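Local coordinates for protein PfEMP1 variant 1 of strain MC (Plasmodium falciparum, PDB 5LGD) that forms a helical domain of a large parasite surface protein of the PfEMP1 family, which probably binds receptors on the surface of host cells, at residues W55-Q58 against K59-E62; E97-Q100 against D101-D105; L149-E152 against Q153-D157. All coordinates share one frame; numbering follows the deposited sequence.

Interaction 1: residues W55-Q58 against K59-E62; sequences WVEQ and KKTE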
loop_
_atom_site.group_PDB
_atom_site.type_symbol
_atom_site.label_atom_id
_atom_site.label_comp_id
_atom_site.label_asym_id
_atom_site.label_seq_id
_atom_site.Cartn_x
_atom_site.Cartn_y
_atom_site.Cartn_z
ATOM N N TRP B 55 10.732 -3.896 46.798
ATOM C CA TRP B 55 10.966 -4.121 45.386
ATOM C C TRP B 55 9.689 -3.965 44.596
ATOM O O TRP B 55 9.738 -3.304 43.574
ATOM C CB TRP B 55 11.548 -5.530 45.167
ATOM C CG TRP B 55 11.755 -5.909 43.731
ATOM C CD1 TRP B 55 12.791 -5.543 42.922
ATOM C CD2 TRP B 55 10.923 -6.774 42.952
ATOM N NE1 TRP B 55 12.666 -6.142 41.691
ATOM C CE2 TRP B 55 11.538 -6.922 41.688
ATOM C CE3 TRP B 55 9.709 -7.440 43.197
ATOM C CZ2 TRP B 55 10.971 -7.691 40.668
ATOM C CZ3 TRP B 55 9.173 -8.235 42.195
ATOM C CH2 TRP B 55 9.798 -8.348 40.946
ATOM N N VAL B 56 8.557 -4.572 45.051
ATOM C CA VAL B 56 7.246 -4.498 44.371
ATOM C C VAL B 56 6.820 -3.033 44.185
ATOM O O VAL B 56 6.448 -2.663 43.080
ATOM C CB VAL B 56 6.115 -5.335 45.044
ATOM C CG1 VAL B 56 4.872 -5.403 44.157
ATOM C CG2 VAL B 56 6.574 -6.737 45.399
ATOM N N GLU B 57 6.936 -2.198 45.235
ATOM C CA GLU B 57 6.590 -0.774 45.169
ATOM C C GLU B 57 7.520 0.002 44.229
ATOM O O GLU B 57 7.020 0.794 43.435
ATOM C CB GLU B 57 6.482 -0.126 46.561
ATOM C CG GLU B 57 5.064 0.290 46.928
ATOM C CD GLU B 57 4.348 1.212 45.955
ATOM O OE1 GLU B 57 4.808 2.363 45.773
ATOM O OE2 GLU B 57 3.325 0.784 45.373
ATOM N N GLN B 58 8.845 -0.287 44.256
ATOM C CA GLN B 58 9.853 0.295 43.336
ATOM C C GLN B 58 9.509 -0.022 41.873
ATOM O O GLN B 58 9.605 0.864 41.018
ATOM C CB GLN B 58 11.269 -0.250 43.632
ATOM C CG GLN B 58 12.223 0.785 44.218
ATOM C CD GLN B 58 12.867 0.329 45.519
ATOM O OE1 GLN B 58 12.693 0.951 46.579
ATOM N NE2 GLN B 58 13.648 -0.747 45.470
ATOM N N LYS B 59 9.121 -1.294 41.579
ATOM C CA LYS B 59 8.772 -1.697 40.209
ATOM C C LYS B 59 7.429 -1.109 39.777
ATOM O O LYS B 59 7.315 -0.696 38.631
ATOM C CB LYS B 59 8.849 -3.221 39.998
ATOM C CG LYS B 59 10.165 -3.865 40.477
ATOM C CD LYS B 59 11.204 -4.020 39.362
ATOM C CE LYS B 59 12.249 -2.926 39.393
ATOM N NZ LYS B 59 13.036 -2.868 38.117
ATOM N N LYS B 60 6.439 -1.017 40.702
ATOM C CA LYS B 60 5.128 -0.400 40.460
ATOM C C LYS B 60 5.276 1.069 40.033
ATOM O O LYS B 60 4.573 1.522 39.114
ATOM C CB LYS B 60 4.243 -0.484 41.718
ATOM C CG LYS B 60 3.501 -1.825 41.834
ATOM C CD LYS B 60 2.534 -1.916 43.032
ATOM C CE LYS B 60 1.460 -0.838 43.100
ATOM N NZ LYS B 60 0.551 -0.833 41.916
ATOM N N THR B 61 6.224 1.781 40.677
ATOM C CA THR B 61 6.532 3.199 40.433
ATOM C C THR B 61 7.308 3.342 39.126
ATOM O O THR B 61 6.997 4.218 38.330
ATOM C CB THR B 61 7.258 3.845 41.654
ATOM O OG1 THR B 61 6.542 3.572 42.862
ATOM C CG2 THR B 61 7.419 5.355 41.512
ATOM N N GLU B 62 8.315 2.481 38.895
ATOM C CA GLU B 62 9.101 2.520 37.656
ATOM C C GLU B 62 8.201 2.272 36.455
ATOM O O GLU B 62 8.310 2.978 35.447
ATOM C CB GLU B 62 10.246 1.503 37.694
ATOM C CG GLU B 62 11.470 2.036 38.416
ATOM C CD GLU B 62 12.540 1.014 38.757
ATOM O OE1 GLU B 62 12.732 0.042 37.988
ATOM O OE2 GLU B 62 13.196 1.197 39.806
#

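Interaction 2: residues E97-Q100 against D101-D105; sequences EIIQ and DTYGD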
loop_
_atom_site.group_PDB
_atom_site.type_symbol
_atom_site.label_atom_id
_atom_site.label_comp_id
_atom_site.label_asym_id
_atom_site.label_seq_id
_atom_site.Cartn_x
_atom_site.Cartn_y
_atom_site.Cartn_z
ATOM N N GLU B 97 6.978 -14.397 23.319
ATOM C CA GLU B 97 7.612 -14.411 21.999
ATOM C C GLU B 97 8.690 -13.301 21.867
ATOM O O GLU B 97 9.762 -13.553 21.338
ATOM C CB GLU B 97 6.572 -14.102 20.943
ATOM C CG GLU B 97 6.055 -15.261 20.152
ATOM C CD GLU B 97 5.100 -14.691 19.127
ATOM O OE1 GLU B 97 3.970 -15.215 19.019
ATOM O OE2 GLU B 97 5.453 -13.661 18.502
ATOM N N ILE B 98 8.354 -12.059 22.263
ATOM C CA ILE B 98 9.255 -10.905 22.133
ATOM C C ILE B 98 10.498 -11.117 23.004
ATOM O O ILE B 98 11.613 -10.989 22.510
ATOM C CB ILE B 98 8.503 -9.584 22.419
ATOM C CG1 ILE B 98 7.508 -9.286 21.264
ATOM C CG2 ILE B 98 9.460 -8.392 22.679
ATOM C CD1 ILE B 98 6.494 -8.196 21.576
ATOM N N ILE B 99 10.298 -11.546 24.253
ATOM C CA ILE B 99 11.415 -11.837 25.174
ATOM C C ILE B 99 12.330 -12.868 24.591
ATOM O O ILE B 99 13.523 -12.601 24.547
ATOM C CB ILE B 99 10.972 -12.155 26.607
ATOM C CG1 ILE B 99 10.383 -10.857 27.229
ATOM C CG2 ILE B 99 12.165 -12.652 27.456
ATOM C CD1 ILE B 99 9.579 -11.078 28.357
ATOM N N GLN B 100 11.788 -13.989 24.070
ATOM C CA GLN B 100 12.613 -15.036 23.473
ATOM C C GLN B 100 13.372 -14.575 22.235
ATOM O O GLN B 100 14.526 -14.942 22.085
ATOM C CB GLN B 100 11.845 -16.334 23.183
ATOM C CG GLN B 100 12.843 -17.464 23.022
ATOM C CD GLN B 100 12.261 -18.832 22.910
ATOM O OE1 GLN B 100 11.183 -19.129 23.434
ATOM N NE2 GLN B 100 13.013 -19.716 22.269
ATOM N N ASP B 101 12.731 -13.816 21.348
ATOM C CA ASP B 101 13.342 -13.273 20.125
ATOM C C ASP B 101 14.517 -12.329 20.464
ATOM O O ASP B 101 15.504 -12.296 19.740
ATOM C CB ASP B 101 12.284 -12.478 19.326
ATOM C CG ASP B 101 11.271 -13.317 18.565
ATOM O OD1 ASP B 101 11.359 -14.573 18.633
ATOM O OD2 ASP B 101 10.379 -12.721 17.913
ATOM N N THR B 102 14.393 -11.577 21.568
ATOM C CA THR B 102 15.383 -10.627 22.042
ATOM C C THR B 102 16.528 -11.284 22.814
ATOM O O THR B 102 17.675 -10.904 22.614
ATOM C CB THR B 102 14.671 -9.536 22.854
ATOM O OG1 THR B 102 13.578 -9.025 22.085
ATOM C CG2 THR B 102 15.592 -8.388 23.259
ATOM N N TYR B 103 16.238 -12.266 23.666
ATOM C CA TYR B 103 17.256 -12.880 24.537
ATOM C C TYR B 103 17.746 -14.231 24.109
ATOM O O TYR B 103 18.809 -14.648 24.555
ATOM C CB TYR B 103 16.746 -12.932 25.983
ATOM C CG TYR B 103 16.671 -11.542 26.576
ATOM C CD1 TYR B 103 15.592 -10.701 26.304
ATOM C CD2 TYR B 103 17.717 -11.035 27.344
ATOM C CE1 TYR B 103 15.555 -9.387 26.786
ATOM C CE2 TYR B 103 17.695 -9.727 27.824
ATOM C CZ TYR B 103 16.615 -8.905 27.540
ATOM O OH TYR B 103 16.592 -7.636 28.071
ATOM N N GLY B 104 16.931 -14.948 23.364
ATOM C CA GLY B 104 17.257 -16.255 22.820
ATOM C C GLY B 104 17.395 -17.375 23.831
ATOM O O GLY B 104 18.020 -18.382 23.518
ATOM N N ASP B 105 16.813 -17.208 25.039
ATOM C CA ASP B 105 16.904 -18.167 26.132
ATOM C C ASP B 105 15.544 -18.786 26.423
ATOM O O ASP B 105 14.738 -18.201 27.138
ATOM C CB ASP B 105 17.508 -17.462 27.363
ATOM C CG ASP B 105 17.863 -18.318 28.562
ATOM O OD1 ASP B 105 17.451 -19.497 28.602
ATOM O OD2 ASP B 105 18.499 -17.784 29.496
#

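Interaction 3: residues L149-E152 against Q153-D157; sequences LQHE and QKEAD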
loop_
_atom_site.group_PDB
_atom_site.type_symbol
_atom_site.label_atom_id
_atom_site.label_comp_id
_atom_site.label_asym_id
_atom_site.label_seq_id
_atom_site.Cartn_x
_atom_site.Cartn_y
_atom_site.Cartn_z
ATOM N N LEU B 149 2.457 -7.329 39.078
ATOM C CA LEU B 149 2.841 -6.476 40.211
ATOM C C LEU B 149 1.770 -6.466 41.323
ATOM O O LEU B 149 2.127 -6.394 42.493
ATOM C CB LEU B 149 3.256 -5.062 39.789
ATOM C CG LEU B 149 4.594 -4.955 39.028
ATOM C CD1 LEU B 149 4.807 -3.537 38.499
ATOM C CD2 LEU B 149 5.800 -5.425 39.895
ATOM N N GLN B 150 0.483 -6.645 40.962
ATOM C CA GLN B 150 -0.626 -6.742 41.924
ATOM C C GLN B 150 -0.485 -8.069 42.693
ATOM O O GLN B 150 -0.560 -8.085 43.929
ATOM C CB GLN B 150 -1.984 -6.673 41.200
ATOM C CG GLN B 150 -2.596 -5.269 41.172
ATOM C CD GLN B 150 -3.126 -4.802 39.835
ATOM O OE1 GLN B 150 -3.791 -5.536 39.085
ATOM N NE2 GLN B 150 -2.918 -3.522 39.557
ATOM N N HIS B 151 -0.222 -9.173 41.948
ATOM C CA HIS B 151 -0.009 -10.510 42.509
ATOM C C HIS B 151 1.174 -10.500 43.486
ATOM O O HIS B 151 1.100 -11.116 44.556
ATOM C CB HIS B 151 0.220 -11.544 41.391
ATOM C CG HIS B 151 0.671 -12.879 41.894
ATOM N ND1 HIS B 151 -0.237 -13.842 42.289
ATOM C CD2 HIS B 151 1.925 -13.348 42.096
ATOM C CE1 HIS B 151 0.488 -14.870 42.691
ATOM N NE2 HIS B 151 1.795 -14.621 42.593
ATOM N N GLU B 152 2.244 -9.783 43.117
ATOM C CA GLU B 152 3.468 -9.644 43.901
ATOM C C GLU B 152 3.203 -8.939 45.219
ATOM O O GLU B 152 3.770 -9.319 46.240
ATOM C CB GLU B 152 4.570 -8.942 43.080
ATOM C CG GLU B 152 5.112 -9.777 41.923
ATOM C CD GLU B 152 5.782 -11.089 42.294
ATOM O OE1 GLU B 152 7.028 -11.097 42.407
ATOM O OE2 GLU B 152 5.079 -12.127 42.367
ATOM N N GLN B 153 2.328 -7.929 45.197
ATOM C CA GLN B 153 1.916 -7.168 46.373
ATOM C C GLN B 153 1.167 -8.074 47.368
ATOM O O GLN B 153 1.325 -7.904 48.572
ATOM C CB GLN B 153 1.041 -5.990 45.947
ATOM C CG GLN B 153 0.889 -4.906 47.016
ATOM C CD GLN B 153 2.135 -4.053 47.134
ATOM O OE1 GLN B 153 2.381 -3.150 46.320
ATOM N NE2 GLN B 153 2.939 -4.308 48.165
ATOM N N LYS B 154 0.368 -9.036 46.850
ATOM C CA LYS B 154 -0.393 -10.014 47.633
ATOM C C LYS B 154 0.510 -11.086 48.206
ATOM O O LYS B 154 0.261 -11.514 49.322
ATOM C CB LYS B 154 -1.545 -10.624 46.820
ATOM C CG LYS B 154 -2.717 -9.656 46.643
ATOM C CD LYS B 154 -3.442 -9.851 45.316
ATOM C CE LYS B 154 -4.413 -8.725 45.031
ATOM N NZ LYS B 154 -5.162 -8.936 43.761
ATOM N N GLU B 155 1.564 -11.508 47.465
ATOM C CA GLU B 155 2.526 -12.500 47.948
ATOM C C GLU B 155 3.437 -11.948 49.044
ATOM O O GLU B 155 3.708 -12.659 50.010
ATOM C CB GLU B 155 3.333 -13.138 46.815
ATOM C CG GLU B 155 2.519 -14.136 46.004
ATOM C CD GLU B 155 1.904 -15.285 46.786
ATOM O OE1 GLU B 155 2.667 -16.030 47.443
ATOM O OE2 GLU B 155 0.658 -15.420 46.768
ATOM N N ALA B 156 3.879 -10.685 48.907
ATOM C CA ALA B 156 4.706 -10.019 49.906
ATOM C C ALA B 156 3.848 -9.727 51.188
ATOM O O ALA B 156 4.385 -9.723 52.302
ATOM C CB ALA B 156 5.252 -8.730 49.326
ATOM N N ASP B 157 2.518 -9.524 51.025
ATOM C CA ASP B 157 1.605 -9.326 52.161
ATOM C C ASP B 157 1.370 -10.643 52.877
ATOM O O ASP B 157 1.272 -10.656 54.108
ATOM C CB ASP B 157 0.265 -8.707 51.731
ATOM C CG ASP B 157 0.332 -7.213 51.530
ATOM O OD1 ASP B 157 1.130 -6.554 52.238
ATOM O OD2 ASP B 157 -0.434 -6.693 50.689
#

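Interaction 1: residues W55-Q58 against K59-E62
Lys59 N donates to Trp55 O at 2.9 Å, and the same i to i+4 pattern carries Lys60 onto Val56, Thr61 onto Glu57 and Glu62 onto Gln58, so that both segments are turns of one regular alpha-helix. This helix, 45-70, belongs to the alpha-helical bundle of a domain assigned by sequence to the DBL clan. Side chains four residues apart fall on nearly the same side. The indole of Trp55 turns down the helix, with its CG anti to the backbone N (chi1 176°), and the aliphatic part of Lys59 covers one face. Lys59 CG sits 3.6 Å from the centroid of the Trp55 five-membered ring, a CH-pi contact, and Lys59 CD comes 3.5 Å from Trp55 NE1. Covered by the lysine's methylenes, Trp55 NE1 has no hydrogen-bonding partner in the model. Lysine suits the place because its methylenes coat the ring while its amino group reaches a carboxylate. Trp55 also meets Trp25 edge-to-face, which ties the helix to helix 7-29. On another side, Thr61 OG1 bends back to donate to Glu57 O at 2.9 Å; that oxygen takes the hydroxyl and Thr61 N from opposite faces of its carbonyl plane. The carboxylate of Glu57 crosses over the end of Lys60, with Glu57 OE2 3.4 Å from Lys60 CE. Lys60 NZ is 4.7 Å from Glu57 OE2, too far for a salt bridge, though the charges may attract weakly. Glu62 OE1 accepts from Trp14 NE1 and from Lys59 NZ, whose salt bridge of 2.9 Å arrives on the syn side, 29° out of the carboxylate plane.

Interaction 2: residues E97-Q100 against D101-D105
The C-terminal end of helix 92-103 is built here, with Gly104 N reaching back to Gln100 O at 2.7 Å as the last turn closes. Before it, Asp101 N bonds to Glu97 O and Tyr103 N to Ile99 O in the ordinary i to i+4 fashion. Thr102 adds a side-chain bond to this backbone pattern. Its OG1, held beside the backbone N at chi1 -51°, donates to Ile98 O at 2.8 Å from above the carbonyl plane, while Thr102 N approaches the same oxygen nearly along the C=O axis at 3.0 Å. A small beta-branched residue fits well, since its hydroxyl can fold back onto the preceding turn. At Gly104 the chain leaves the helix with positive phi (68°), a conformation readily adopted without a side chain, and Asp105 then serves as N-cap of helix 106-118. Its OD1 accepts from Glu108 N, so that only Gly104 and Asp105 separate the two helices; OD2 bonds to a glycerol, probably from the crystallisation liquor. Tyr103 CD1 lies 4.1 Å from Ile99 CG2, and Ile99 O stands at the edge of the tyrosine ring, in its plane, 3.3 Å from Tyr103 CD1. Beyond these residues the ring stacks with His16 of helix 7-29, against which Ile99 also packs. Gln100 packs against Ala106 and Ile109 of the following helix. On another flank, Glu97 OE2 hydrogen-bonds to a polar side chain of another protein's chain, and Ile98 packs on an apolar side chain of that same partner.

Interaction 3: residues L149-E152 against Q153-D157
Glu155 N bonds to His151 O at 3.0 Å and Ala156 N to Glu152 O at the same length, and with Gln153 on Leu149 and Lys154 on Gln150 they make 149-152 and 153-157 successive turns of helix 144-162. The side-chain meeting is between His151 and Glu155. With CG of the histidine anti to its own N (chi1 170°), the imidazole leans along the helix until His151 NE2 lies 3.5 Å from Glu155 CG. Ring and carboxylate planes differ by 16°, but the charged end of the glutamate stays apart: His151 NE2 is 4.4 Å from Glu155 OE2. The contact is therefore one of a ring against a methylene, and any electrostatic gain would depend on the histidine's charge. Lys154 lays its CD 3.7 Å from Gln150 O, keeping its aliphatic chain close to the backbone in an exposed position, as suits a long, flexible side chain. Glu152, one turn before Ala156, is buried, and a carboxylate can be accommodated there because OE2 forms a salt bridge with Arg26 and OE1 accepts from Ser22, both on helix 7-29. Phe52 of helix 45-70 packs against Glu152 and the small Ala156, and Gln153 touches Lys60 of that same helix, so this helix rests on two others of the bundle.

In the fold
Along the chain the order is interaction 1 on helix 45-70, interaction 2 at the end of helix 92-103, then interaction 3 on helix 144-162. Interactions 1 and 3 are neighbours, their centres 11 Å apart, and meet where Val56 CG1 lies 3.4 Å from Leu149 O and Trp55 CZ3 3.6 Å from Glu152 OE1. All three interactions touch helix 7-29, which is the element linking them. Interaction 2 lies across the chain's centre, about 24 Å from the centre of interaction 1 and 26 Å from that of interaction 3. Of the three it is the one that touches the other protein's chain, so this end of the domain probably takes part in receptor binding.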